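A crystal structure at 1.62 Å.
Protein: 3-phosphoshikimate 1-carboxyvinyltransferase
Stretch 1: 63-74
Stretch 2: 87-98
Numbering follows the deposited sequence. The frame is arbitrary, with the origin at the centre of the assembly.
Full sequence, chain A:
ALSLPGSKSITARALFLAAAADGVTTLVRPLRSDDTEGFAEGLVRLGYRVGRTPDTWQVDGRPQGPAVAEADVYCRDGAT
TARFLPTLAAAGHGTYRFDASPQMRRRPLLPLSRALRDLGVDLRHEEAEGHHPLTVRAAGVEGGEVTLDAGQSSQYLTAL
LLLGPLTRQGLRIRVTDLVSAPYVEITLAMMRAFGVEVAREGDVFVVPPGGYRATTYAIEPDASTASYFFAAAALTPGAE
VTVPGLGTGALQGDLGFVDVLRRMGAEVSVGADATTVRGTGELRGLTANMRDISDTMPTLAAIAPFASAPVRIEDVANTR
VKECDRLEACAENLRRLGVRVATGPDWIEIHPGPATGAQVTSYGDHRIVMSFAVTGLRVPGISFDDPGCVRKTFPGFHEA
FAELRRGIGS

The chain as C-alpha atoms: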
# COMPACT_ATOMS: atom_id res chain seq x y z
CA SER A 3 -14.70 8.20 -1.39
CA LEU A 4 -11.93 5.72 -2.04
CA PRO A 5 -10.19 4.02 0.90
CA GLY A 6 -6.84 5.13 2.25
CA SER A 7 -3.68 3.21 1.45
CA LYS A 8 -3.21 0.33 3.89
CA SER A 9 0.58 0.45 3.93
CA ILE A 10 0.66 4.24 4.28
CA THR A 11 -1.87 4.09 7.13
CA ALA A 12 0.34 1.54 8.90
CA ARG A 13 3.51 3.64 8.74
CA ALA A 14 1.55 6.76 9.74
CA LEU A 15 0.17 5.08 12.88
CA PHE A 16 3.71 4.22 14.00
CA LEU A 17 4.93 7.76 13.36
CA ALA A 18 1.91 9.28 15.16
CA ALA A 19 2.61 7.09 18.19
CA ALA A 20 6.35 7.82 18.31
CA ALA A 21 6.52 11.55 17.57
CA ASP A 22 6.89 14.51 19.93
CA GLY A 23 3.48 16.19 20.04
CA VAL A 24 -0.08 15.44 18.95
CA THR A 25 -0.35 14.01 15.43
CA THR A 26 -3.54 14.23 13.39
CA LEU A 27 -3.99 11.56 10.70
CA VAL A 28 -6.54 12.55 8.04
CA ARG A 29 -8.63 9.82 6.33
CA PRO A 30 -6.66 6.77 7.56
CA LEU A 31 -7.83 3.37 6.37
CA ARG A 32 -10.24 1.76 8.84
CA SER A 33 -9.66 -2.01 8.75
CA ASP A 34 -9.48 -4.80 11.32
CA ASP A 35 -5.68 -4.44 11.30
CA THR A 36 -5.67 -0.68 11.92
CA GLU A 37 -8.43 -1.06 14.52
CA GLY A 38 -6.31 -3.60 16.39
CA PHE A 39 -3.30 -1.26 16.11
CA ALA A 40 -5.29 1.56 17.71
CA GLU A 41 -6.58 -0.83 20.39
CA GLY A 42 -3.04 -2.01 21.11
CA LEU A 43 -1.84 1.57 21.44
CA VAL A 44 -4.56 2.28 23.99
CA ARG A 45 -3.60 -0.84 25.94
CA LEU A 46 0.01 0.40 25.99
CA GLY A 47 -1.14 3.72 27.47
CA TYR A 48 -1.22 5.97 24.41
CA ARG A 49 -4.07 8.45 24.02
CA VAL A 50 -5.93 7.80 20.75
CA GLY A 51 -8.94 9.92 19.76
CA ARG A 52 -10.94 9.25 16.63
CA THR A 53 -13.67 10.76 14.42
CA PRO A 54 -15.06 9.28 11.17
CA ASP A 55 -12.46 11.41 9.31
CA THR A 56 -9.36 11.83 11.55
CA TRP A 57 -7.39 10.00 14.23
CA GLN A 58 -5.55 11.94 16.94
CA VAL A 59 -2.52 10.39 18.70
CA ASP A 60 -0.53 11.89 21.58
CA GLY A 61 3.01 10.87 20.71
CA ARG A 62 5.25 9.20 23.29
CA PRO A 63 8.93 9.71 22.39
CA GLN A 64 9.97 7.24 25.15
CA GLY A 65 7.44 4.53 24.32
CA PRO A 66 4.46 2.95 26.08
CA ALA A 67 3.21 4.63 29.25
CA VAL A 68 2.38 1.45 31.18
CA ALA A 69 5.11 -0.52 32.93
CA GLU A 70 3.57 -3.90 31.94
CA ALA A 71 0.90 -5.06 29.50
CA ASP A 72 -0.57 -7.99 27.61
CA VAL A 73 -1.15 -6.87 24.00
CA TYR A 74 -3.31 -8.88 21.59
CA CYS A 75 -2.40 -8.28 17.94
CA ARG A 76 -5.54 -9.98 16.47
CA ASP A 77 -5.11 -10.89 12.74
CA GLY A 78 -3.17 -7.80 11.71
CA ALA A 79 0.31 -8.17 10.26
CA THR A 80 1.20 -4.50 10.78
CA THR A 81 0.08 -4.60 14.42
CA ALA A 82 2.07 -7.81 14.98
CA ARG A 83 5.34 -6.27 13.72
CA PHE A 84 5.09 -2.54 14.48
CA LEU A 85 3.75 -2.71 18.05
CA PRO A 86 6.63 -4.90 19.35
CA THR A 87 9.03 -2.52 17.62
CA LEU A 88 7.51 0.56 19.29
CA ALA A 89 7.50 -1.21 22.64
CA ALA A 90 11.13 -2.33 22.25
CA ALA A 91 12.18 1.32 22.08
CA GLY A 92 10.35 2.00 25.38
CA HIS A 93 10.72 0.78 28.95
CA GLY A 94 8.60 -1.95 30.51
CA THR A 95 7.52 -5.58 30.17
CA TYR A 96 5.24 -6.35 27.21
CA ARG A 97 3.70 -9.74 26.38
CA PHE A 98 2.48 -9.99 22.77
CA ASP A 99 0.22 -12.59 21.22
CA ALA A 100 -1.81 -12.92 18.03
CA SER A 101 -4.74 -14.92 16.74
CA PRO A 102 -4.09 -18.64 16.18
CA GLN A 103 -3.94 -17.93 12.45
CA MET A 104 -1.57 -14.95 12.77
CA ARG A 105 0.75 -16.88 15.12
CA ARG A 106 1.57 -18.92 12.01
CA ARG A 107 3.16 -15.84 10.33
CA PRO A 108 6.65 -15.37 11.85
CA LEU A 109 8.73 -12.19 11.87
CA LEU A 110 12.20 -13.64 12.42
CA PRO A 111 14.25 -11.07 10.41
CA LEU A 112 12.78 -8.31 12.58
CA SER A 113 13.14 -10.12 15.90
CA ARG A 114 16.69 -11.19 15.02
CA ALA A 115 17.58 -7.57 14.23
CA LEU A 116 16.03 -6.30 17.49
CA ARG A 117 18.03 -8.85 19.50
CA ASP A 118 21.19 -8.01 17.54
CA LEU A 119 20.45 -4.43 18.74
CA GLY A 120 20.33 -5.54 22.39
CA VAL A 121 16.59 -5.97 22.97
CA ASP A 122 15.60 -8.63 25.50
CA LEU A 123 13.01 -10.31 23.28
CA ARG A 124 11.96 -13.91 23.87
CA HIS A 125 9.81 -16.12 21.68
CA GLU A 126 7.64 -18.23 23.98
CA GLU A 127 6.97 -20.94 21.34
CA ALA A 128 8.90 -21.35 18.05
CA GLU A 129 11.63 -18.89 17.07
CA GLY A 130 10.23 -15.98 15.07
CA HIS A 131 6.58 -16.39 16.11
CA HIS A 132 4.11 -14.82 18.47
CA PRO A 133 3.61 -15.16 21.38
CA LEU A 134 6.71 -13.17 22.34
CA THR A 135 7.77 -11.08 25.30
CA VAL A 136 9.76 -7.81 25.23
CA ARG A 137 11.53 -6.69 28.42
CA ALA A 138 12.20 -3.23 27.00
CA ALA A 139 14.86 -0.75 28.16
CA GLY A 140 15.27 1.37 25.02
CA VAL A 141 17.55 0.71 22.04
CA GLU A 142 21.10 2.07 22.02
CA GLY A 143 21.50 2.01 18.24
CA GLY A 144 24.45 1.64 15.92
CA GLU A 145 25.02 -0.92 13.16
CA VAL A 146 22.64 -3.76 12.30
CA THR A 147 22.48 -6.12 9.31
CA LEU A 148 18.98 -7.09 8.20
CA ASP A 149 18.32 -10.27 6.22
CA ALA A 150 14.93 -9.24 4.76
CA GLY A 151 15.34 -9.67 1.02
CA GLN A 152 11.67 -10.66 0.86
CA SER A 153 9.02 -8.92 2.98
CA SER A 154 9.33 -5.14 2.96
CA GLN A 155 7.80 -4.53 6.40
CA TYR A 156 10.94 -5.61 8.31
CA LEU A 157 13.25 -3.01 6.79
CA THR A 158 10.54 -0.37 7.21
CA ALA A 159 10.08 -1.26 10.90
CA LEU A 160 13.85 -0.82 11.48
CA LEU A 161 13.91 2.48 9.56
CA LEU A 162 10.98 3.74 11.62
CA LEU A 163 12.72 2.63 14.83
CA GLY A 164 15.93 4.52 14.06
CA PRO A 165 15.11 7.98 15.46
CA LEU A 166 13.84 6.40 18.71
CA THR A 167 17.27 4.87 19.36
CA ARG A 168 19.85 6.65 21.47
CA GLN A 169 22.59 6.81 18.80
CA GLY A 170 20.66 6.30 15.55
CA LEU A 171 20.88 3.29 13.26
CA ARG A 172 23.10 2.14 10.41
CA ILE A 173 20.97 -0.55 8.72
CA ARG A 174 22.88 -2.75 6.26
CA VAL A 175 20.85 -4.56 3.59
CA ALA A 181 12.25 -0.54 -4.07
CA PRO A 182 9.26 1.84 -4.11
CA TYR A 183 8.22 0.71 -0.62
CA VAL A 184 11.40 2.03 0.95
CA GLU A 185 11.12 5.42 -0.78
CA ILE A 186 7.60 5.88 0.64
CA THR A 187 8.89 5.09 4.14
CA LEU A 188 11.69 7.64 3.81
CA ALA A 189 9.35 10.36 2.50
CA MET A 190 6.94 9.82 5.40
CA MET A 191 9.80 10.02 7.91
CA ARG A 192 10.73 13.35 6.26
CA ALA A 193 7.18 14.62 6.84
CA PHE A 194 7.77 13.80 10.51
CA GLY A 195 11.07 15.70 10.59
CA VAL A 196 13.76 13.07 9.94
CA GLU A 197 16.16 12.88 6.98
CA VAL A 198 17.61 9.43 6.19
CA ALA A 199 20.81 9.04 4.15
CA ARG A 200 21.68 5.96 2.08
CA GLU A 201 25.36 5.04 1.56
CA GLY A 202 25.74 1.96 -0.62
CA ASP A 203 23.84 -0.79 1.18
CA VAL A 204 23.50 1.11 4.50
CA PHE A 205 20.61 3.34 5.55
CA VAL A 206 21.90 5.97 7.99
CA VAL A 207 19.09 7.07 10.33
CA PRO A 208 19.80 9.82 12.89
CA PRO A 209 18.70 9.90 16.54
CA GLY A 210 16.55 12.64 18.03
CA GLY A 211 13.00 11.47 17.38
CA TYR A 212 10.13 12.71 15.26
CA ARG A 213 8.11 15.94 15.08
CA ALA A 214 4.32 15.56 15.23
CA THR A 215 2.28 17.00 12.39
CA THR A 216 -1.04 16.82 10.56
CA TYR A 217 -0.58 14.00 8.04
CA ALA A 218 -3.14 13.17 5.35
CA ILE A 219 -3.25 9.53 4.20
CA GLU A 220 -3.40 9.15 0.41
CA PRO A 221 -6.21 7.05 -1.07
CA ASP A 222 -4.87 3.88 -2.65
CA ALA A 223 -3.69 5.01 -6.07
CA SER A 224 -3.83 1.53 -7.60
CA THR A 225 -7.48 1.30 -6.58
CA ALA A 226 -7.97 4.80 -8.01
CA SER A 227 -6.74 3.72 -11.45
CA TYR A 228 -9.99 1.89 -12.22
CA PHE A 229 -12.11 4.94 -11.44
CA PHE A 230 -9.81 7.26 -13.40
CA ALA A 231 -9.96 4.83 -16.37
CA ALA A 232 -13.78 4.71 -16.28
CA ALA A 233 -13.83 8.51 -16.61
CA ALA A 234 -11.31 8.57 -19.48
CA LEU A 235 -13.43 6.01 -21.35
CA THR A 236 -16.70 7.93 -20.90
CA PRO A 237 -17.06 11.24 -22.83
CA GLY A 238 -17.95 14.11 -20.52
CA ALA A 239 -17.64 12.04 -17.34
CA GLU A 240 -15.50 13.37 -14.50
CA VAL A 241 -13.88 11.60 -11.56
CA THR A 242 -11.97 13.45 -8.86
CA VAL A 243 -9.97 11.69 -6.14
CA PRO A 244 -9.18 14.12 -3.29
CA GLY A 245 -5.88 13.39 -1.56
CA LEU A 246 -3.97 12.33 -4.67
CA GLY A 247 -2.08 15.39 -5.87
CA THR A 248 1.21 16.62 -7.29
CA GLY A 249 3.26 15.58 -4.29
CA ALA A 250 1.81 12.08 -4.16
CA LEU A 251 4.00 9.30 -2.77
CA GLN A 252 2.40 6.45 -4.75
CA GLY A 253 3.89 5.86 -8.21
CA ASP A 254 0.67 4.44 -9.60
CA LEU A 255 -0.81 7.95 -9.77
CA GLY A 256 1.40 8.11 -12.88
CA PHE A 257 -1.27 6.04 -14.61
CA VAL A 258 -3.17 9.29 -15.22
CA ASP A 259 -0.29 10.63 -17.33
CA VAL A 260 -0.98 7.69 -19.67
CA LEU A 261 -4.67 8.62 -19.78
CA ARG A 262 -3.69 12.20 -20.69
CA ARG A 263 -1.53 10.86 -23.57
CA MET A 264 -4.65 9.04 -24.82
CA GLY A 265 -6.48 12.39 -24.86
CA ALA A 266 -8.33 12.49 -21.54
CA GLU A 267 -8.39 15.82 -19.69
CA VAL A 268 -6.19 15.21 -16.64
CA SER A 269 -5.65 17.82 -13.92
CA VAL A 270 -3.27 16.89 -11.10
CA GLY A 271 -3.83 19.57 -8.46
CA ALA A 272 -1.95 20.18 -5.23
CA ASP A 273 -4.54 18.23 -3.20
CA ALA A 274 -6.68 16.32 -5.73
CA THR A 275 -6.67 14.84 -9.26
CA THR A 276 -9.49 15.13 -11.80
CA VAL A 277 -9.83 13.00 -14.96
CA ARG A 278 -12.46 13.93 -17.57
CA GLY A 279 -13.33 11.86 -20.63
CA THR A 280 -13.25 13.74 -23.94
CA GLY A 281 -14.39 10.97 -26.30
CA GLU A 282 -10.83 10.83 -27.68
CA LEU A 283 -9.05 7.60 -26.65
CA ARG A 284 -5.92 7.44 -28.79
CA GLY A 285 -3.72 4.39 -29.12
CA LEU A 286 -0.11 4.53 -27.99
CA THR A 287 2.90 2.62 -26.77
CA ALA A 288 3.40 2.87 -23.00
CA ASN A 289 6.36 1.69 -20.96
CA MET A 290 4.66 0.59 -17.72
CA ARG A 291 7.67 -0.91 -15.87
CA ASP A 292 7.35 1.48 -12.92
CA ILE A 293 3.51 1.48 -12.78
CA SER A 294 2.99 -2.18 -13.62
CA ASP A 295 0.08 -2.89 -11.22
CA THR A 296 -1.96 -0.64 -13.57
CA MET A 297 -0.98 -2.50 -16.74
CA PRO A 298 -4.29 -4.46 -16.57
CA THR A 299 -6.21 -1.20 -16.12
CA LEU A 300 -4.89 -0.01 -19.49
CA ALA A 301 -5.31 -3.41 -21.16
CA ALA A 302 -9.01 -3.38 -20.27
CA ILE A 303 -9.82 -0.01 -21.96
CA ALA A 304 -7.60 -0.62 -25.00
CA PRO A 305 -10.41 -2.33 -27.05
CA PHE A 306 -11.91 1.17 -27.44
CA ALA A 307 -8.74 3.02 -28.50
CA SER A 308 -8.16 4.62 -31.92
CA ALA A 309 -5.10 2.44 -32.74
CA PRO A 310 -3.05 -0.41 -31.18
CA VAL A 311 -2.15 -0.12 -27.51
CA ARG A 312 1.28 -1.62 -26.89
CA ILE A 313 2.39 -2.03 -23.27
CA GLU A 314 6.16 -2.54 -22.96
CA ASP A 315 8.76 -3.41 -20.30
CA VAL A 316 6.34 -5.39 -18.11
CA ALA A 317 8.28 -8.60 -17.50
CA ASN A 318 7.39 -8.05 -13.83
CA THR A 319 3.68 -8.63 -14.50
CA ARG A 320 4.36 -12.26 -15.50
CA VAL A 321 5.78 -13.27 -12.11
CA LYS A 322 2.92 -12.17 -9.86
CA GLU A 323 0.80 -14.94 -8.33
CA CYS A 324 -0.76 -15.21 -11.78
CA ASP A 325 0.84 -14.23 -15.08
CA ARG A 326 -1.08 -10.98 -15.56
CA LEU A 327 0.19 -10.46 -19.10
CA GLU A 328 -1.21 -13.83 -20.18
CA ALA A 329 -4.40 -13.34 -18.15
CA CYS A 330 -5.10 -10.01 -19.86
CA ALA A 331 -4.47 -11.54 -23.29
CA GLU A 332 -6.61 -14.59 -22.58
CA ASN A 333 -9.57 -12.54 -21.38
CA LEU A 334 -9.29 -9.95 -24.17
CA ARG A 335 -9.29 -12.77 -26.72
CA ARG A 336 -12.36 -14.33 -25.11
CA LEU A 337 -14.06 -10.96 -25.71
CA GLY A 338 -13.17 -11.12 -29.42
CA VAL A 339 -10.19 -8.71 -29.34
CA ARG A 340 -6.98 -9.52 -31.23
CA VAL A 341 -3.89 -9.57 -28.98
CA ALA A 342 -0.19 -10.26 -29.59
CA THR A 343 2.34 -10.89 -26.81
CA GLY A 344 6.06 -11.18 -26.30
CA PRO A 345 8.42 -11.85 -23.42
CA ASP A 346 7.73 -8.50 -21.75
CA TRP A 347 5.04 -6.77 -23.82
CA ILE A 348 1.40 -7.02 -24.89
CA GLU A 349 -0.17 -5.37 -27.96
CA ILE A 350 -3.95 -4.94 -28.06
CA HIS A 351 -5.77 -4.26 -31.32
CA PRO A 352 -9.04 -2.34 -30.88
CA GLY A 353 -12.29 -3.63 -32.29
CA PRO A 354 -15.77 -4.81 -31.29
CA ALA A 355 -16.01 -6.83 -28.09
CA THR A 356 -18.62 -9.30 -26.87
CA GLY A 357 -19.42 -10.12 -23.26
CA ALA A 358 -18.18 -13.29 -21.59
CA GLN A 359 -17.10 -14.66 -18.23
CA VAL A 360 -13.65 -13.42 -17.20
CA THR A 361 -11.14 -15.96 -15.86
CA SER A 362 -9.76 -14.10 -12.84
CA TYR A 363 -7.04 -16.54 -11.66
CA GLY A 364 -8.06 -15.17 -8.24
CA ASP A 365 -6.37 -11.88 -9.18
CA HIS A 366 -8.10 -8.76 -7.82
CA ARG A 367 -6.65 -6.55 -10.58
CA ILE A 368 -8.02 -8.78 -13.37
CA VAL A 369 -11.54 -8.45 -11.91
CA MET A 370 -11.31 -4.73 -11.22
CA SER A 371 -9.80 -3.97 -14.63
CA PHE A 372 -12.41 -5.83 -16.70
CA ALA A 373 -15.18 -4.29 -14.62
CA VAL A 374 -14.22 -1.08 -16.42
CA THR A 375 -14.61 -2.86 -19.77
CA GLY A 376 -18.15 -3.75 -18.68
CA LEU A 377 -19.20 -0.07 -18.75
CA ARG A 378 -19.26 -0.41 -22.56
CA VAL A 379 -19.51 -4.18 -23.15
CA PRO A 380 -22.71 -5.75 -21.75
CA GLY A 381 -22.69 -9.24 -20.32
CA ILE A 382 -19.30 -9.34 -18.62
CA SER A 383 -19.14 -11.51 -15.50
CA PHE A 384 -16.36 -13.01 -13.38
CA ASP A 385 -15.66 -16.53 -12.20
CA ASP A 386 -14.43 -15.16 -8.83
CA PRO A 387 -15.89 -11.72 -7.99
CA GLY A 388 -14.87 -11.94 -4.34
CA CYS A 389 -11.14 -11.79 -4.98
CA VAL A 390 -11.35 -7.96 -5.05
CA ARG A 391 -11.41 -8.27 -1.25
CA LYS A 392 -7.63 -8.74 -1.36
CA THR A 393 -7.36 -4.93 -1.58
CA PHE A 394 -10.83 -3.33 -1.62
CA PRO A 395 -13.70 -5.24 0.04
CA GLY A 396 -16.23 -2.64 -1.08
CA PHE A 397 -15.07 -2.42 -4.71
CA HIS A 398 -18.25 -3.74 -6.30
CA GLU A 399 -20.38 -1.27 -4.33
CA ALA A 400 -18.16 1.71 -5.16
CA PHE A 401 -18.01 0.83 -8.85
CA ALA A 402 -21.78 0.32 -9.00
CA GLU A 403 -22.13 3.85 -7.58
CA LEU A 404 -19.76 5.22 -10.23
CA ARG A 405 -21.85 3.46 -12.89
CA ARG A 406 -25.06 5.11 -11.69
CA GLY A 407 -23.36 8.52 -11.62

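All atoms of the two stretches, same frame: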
# COMPACT_ATOMS: atom_id res chain seq x y z
N PRO A 63 7.55 9.91 22.85
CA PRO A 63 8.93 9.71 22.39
C PRO A 63 9.68 8.63 23.16
O PRO A 63 10.63 8.07 22.60
CB PRO A 63 9.57 11.09 22.58
CG PRO A 63 8.43 12.05 22.52
CD PRO A 63 7.27 11.33 23.17
N GLN A 64 9.29 8.30 24.40
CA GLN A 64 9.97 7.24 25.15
C GLN A 64 9.13 5.97 25.27
O GLN A 64 9.40 5.13 26.12
CB GLN A 64 10.39 7.73 26.54
CG GLN A 64 11.54 8.73 26.55
CD GLN A 64 12.75 8.27 25.79
OE1 GLN A 64 13.21 7.13 25.94
NE2 GLN A 64 13.29 9.15 24.96
N GLY A 65 8.12 5.81 24.42
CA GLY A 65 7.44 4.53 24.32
C GLY A 65 6.22 4.40 25.21
O GLY A 65 5.71 5.38 25.76
N PRO A 66 5.71 3.17 25.35
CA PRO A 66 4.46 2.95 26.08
C PRO A 66 4.48 3.53 27.49
O PRO A 66 5.50 3.49 28.19
CB PRO A 66 4.35 1.42 26.13
CG PRO A 66 5.06 0.98 24.86
CD PRO A 66 6.23 1.93 24.75
N ALA A 67 3.33 4.05 27.91
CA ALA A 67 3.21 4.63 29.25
C ALA A 67 3.26 3.55 30.33
O ALA A 67 3.98 3.68 31.32
CB ALA A 67 1.92 5.44 29.36
N VAL A 68 2.50 2.46 30.14
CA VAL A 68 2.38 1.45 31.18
C VAL A 68 3.70 0.73 31.40
O VAL A 68 4.54 0.62 30.49
CB VAL A 68 1.26 0.45 30.85
CG1 VAL A 68 -0.08 1.16 30.75
CG2 VAL A 68 1.56 -0.29 29.55
N ALA A 69 3.90 0.22 32.61
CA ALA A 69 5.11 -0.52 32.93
C ALA A 69 5.02 -1.99 32.51
O ALA A 69 6.05 -2.64 32.36
CB ALA A 69 5.41 -0.43 34.42
N GLU A 70 3.81 -2.51 32.30
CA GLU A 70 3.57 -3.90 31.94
C GLU A 70 2.23 -4.00 31.22
O GLU A 70 1.29 -3.28 31.56
CB GLU A 70 3.59 -4.80 33.18
CG GLU A 70 3.60 -6.30 32.92
CD GLU A 70 3.97 -7.10 34.16
OE1 GLU A 70 4.09 -6.49 35.24
OE2 GLU A 70 4.16 -8.34 34.06
N ALA A 71 2.16 -4.88 30.23
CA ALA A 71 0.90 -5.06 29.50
C ALA A 71 0.89 -6.37 28.73
O ALA A 71 1.94 -6.88 28.31
CB ALA A 71 0.64 -3.92 28.52
N ASP A 72 -0.31 -6.90 28.54
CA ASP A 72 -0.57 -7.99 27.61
C ASP A 72 -1.27 -7.37 26.40
O ASP A 72 -2.32 -6.75 26.54
CB ASP A 72 -1.44 -9.07 28.25
CG ASP A 72 -0.78 -9.72 29.47
OD1 ASP A 72 0.19 -10.49 29.29
OD2 ASP A 72 -1.23 -9.49 30.61
N VAL A 73 -0.67 -7.51 25.22
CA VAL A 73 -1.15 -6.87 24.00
C VAL A 73 -1.54 -7.96 23.01
O VAL A 73 -0.71 -8.81 22.66
CB VAL A 73 -0.09 -5.94 23.39
CG1 VAL A 73 -0.64 -5.23 22.16
CG2 VAL A 73 0.40 -4.95 24.44
N TYR A 74 -2.79 -7.94 22.58
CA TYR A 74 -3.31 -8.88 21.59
C TYR A 74 -3.29 -8.22 20.22
O TYR A 74 -3.88 -7.15 20.03
CB TYR A 74 -4.73 -9.31 21.97
CG TYR A 74 -5.37 -10.27 21.00
CD1 TYR A 74 -4.72 -11.45 20.65
CD2 TYR A 74 -6.61 -9.98 20.43
CE1 TYR A 74 -5.30 -12.33 19.76
CE2 TYR A 74 -7.19 -10.86 19.53
CZ TYR A 74 -6.53 -12.03 19.20
OH TYR A 74 -7.12 -12.90 18.31
N THR A 87 7.93 -3.44 17.91
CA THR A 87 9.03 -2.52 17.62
C THR A 87 8.92 -1.24 18.44
O THR A 87 9.90 -0.80 19.05
CB THR A 87 9.03 -2.18 16.13
OG1 THR A 87 9.19 -3.37 15.35
CG2 THR A 87 10.15 -1.17 15.79
N LEU A 88 7.75 -0.60 18.43
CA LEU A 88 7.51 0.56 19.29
C LEU A 88 7.79 0.26 20.75
O LEU A 88 8.41 1.06 21.46
CB LEU A 88 6.06 1.01 19.15
CG LEU A 88 5.73 1.92 17.98
CD1 LEU A 88 4.20 1.93 17.79
CD2 LEU A 88 6.26 3.33 18.25
N ALA A 89 7.29 -0.87 21.23
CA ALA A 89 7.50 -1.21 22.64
C ALA A 89 8.97 -1.43 22.94
O ALA A 89 9.46 -1.03 24.01
CB ALA A 89 6.68 -2.45 23.00
N ALA A 90 9.71 -2.06 22.01
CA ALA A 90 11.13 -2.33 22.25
C ALA A 90 11.92 -1.05 22.47
O ALA A 90 12.94 -1.06 23.18
CB ALA A 90 11.73 -3.09 21.07
N ALA A 91 11.49 0.06 21.87
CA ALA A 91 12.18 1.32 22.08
C ALA A 91 11.82 1.97 23.41
O ALA A 91 12.48 2.94 23.79
CB ALA A 91 11.86 2.29 20.95
N GLY A 92 10.80 1.48 24.10
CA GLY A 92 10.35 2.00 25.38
C GLY A 92 10.92 1.23 26.56
O GLY A 92 11.99 0.62 26.47
N HIS A 93 10.19 1.25 27.67
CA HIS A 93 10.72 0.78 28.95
C HIS A 93 9.59 0.11 29.73
O HIS A 93 8.69 0.78 30.25
CB HIS A 93 11.32 1.96 29.73
CG HIS A 93 12.22 2.83 28.91
ND1 HIS A 93 13.59 2.66 28.87
CD2 HIS A 93 11.94 3.85 28.06
CE1 HIS A 93 14.11 3.54 28.03
NE2 HIS A 93 13.13 4.27 27.52
N GLY A 94 9.64 -1.21 29.82
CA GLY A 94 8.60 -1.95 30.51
C GLY A 94 8.64 -3.41 30.07
O GLY A 94 9.56 -3.84 29.39
N THR A 95 7.62 -4.16 30.50
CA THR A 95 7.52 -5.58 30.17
C THR A 95 6.23 -5.83 29.39
O THR A 95 5.14 -5.62 29.91
CB THR A 95 7.55 -6.45 31.43
OG1 THR A 95 8.66 -6.06 32.24
CG2 THR A 95 7.70 -7.91 31.05
N TYR A 96 6.36 -6.30 28.14
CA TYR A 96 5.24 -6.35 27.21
C TYR A 96 5.11 -7.74 26.60
O TYR A 96 6.02 -8.21 25.91
CB TYR A 96 5.40 -5.28 26.12
CG TYR A 96 5.66 -3.92 26.73
CD1 TYR A 96 4.65 -3.27 27.43
CD2 TYR A 96 6.92 -3.31 26.68
CE1 TYR A 96 4.86 -2.03 28.02
CE2 TYR A 96 7.13 -2.08 27.25
CZ TYR A 96 6.10 -1.45 27.93
OH TYR A 96 6.30 -0.22 28.52
N ARG A 97 3.97 -8.38 26.84
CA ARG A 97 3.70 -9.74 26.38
C ARG A 97 2.75 -9.67 25.18
O ARG A 97 1.59 -9.29 25.33
CB ARG A 97 3.11 -10.58 27.51
CG ARG A 97 4.06 -10.80 28.67
CD ARG A 97 3.37 -11.45 29.87
NE ARG A 97 2.38 -10.56 30.46
CZ ARG A 97 2.65 -9.64 31.38
NH1 ARG A 97 3.90 -9.50 31.83
NH2 ARG A 97 1.68 -8.86 31.85
N PHE A 98 3.25 -10.04 24.01
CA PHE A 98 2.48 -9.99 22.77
C PHE A 98 1.96 -11.36 22.39
O PHE A 98 2.60 -12.39 22.64
CB PHE A 98 3.34 -9.43 21.63
CG PHE A 98 3.68 -7.97 21.78
CD1 PHE A 98 4.84 -7.57 22.41
CD2 PHE A 98 2.83 -7.00 21.27
CE1 PHE A 98 5.15 -6.21 22.55
CE2 PHE A 98 3.14 -5.65 21.41
CZ PHE A 98 4.30 -5.26 22.05
O HOH W 1 10.72 5.22 22.37
O HOH W 2 8.11 3.25 27.73
O HOH W 3 12.96 5.36 24.12
O HOH W 4 7.91 -3.57 34.03

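The apolar centre of the contact gathers around the ring of Tyr-96. Pro-66 CB lies 3.8 Å from Tyr-96 CZ, Val-68 CG2 lies 4.0 Å from Tyr-96 CE1, and Ala-71 CB lies 4.2 Å from Tyr-96 CD1; the small methyl of Ala-71 leaves the ring room on their common face of the sheet. Further along that face, Val-73 CB packs 3.8 Å from Phe-98 CD2. At the other end Pro-66 reaches the helix, its CG 4.2 Å from Ala-89 CB. A tyrosine suits its buried site because its hydroxyl is satisfied: Tyr-96 OH donates to Val-68 O at 2.8 Å.

Close packing here also demands glycine. The CA atoms of Gly-65 and Gly-92 are 4.0 Å apart, and a CB on Gly-92 would fall 2.7 Å from Pro-66 CD. At Gly-94, a CB would come within 2.2 Å of Tyr-96 OH.

Beyond this corner the strands run parallel, and their backbones alternate as donor and acceptor. Thr-95 N bonds to Ala-69 O (2.9 Å), Ala-71 N to Thr-95 O (3.1 Å), Arg-97 N to Ala-71 O (2.9 Å) and Val-73 N to Arg-97 O (2.9 Å).

The opposite face of the sheet, bearing Glu-70, Asp-72, Thr-95 and Arg-97, is polar. Arginine suits its place because its long side chain can serve two acids: Arg-97 NH1 forms a salt bridge with Glu-70 OE2 at 2.5 Å, while Arg-97 NE makes another, very short, with Asp-72 OD1 at 2.5 Å. Both carboxylate oxygens lie near the guanidinium plane, where its N-H groups point.

At the loop end, His-93 NE2 donates to Gln-64 OE1 at 3.3 Å. Nearby, between the two backbones, a water donates to Gln-64 O (2.8 Å) and Pro-66 O (2.7 Å) and accepts from His-93 N (2.9 Å), bridging backbones that do not bond directly.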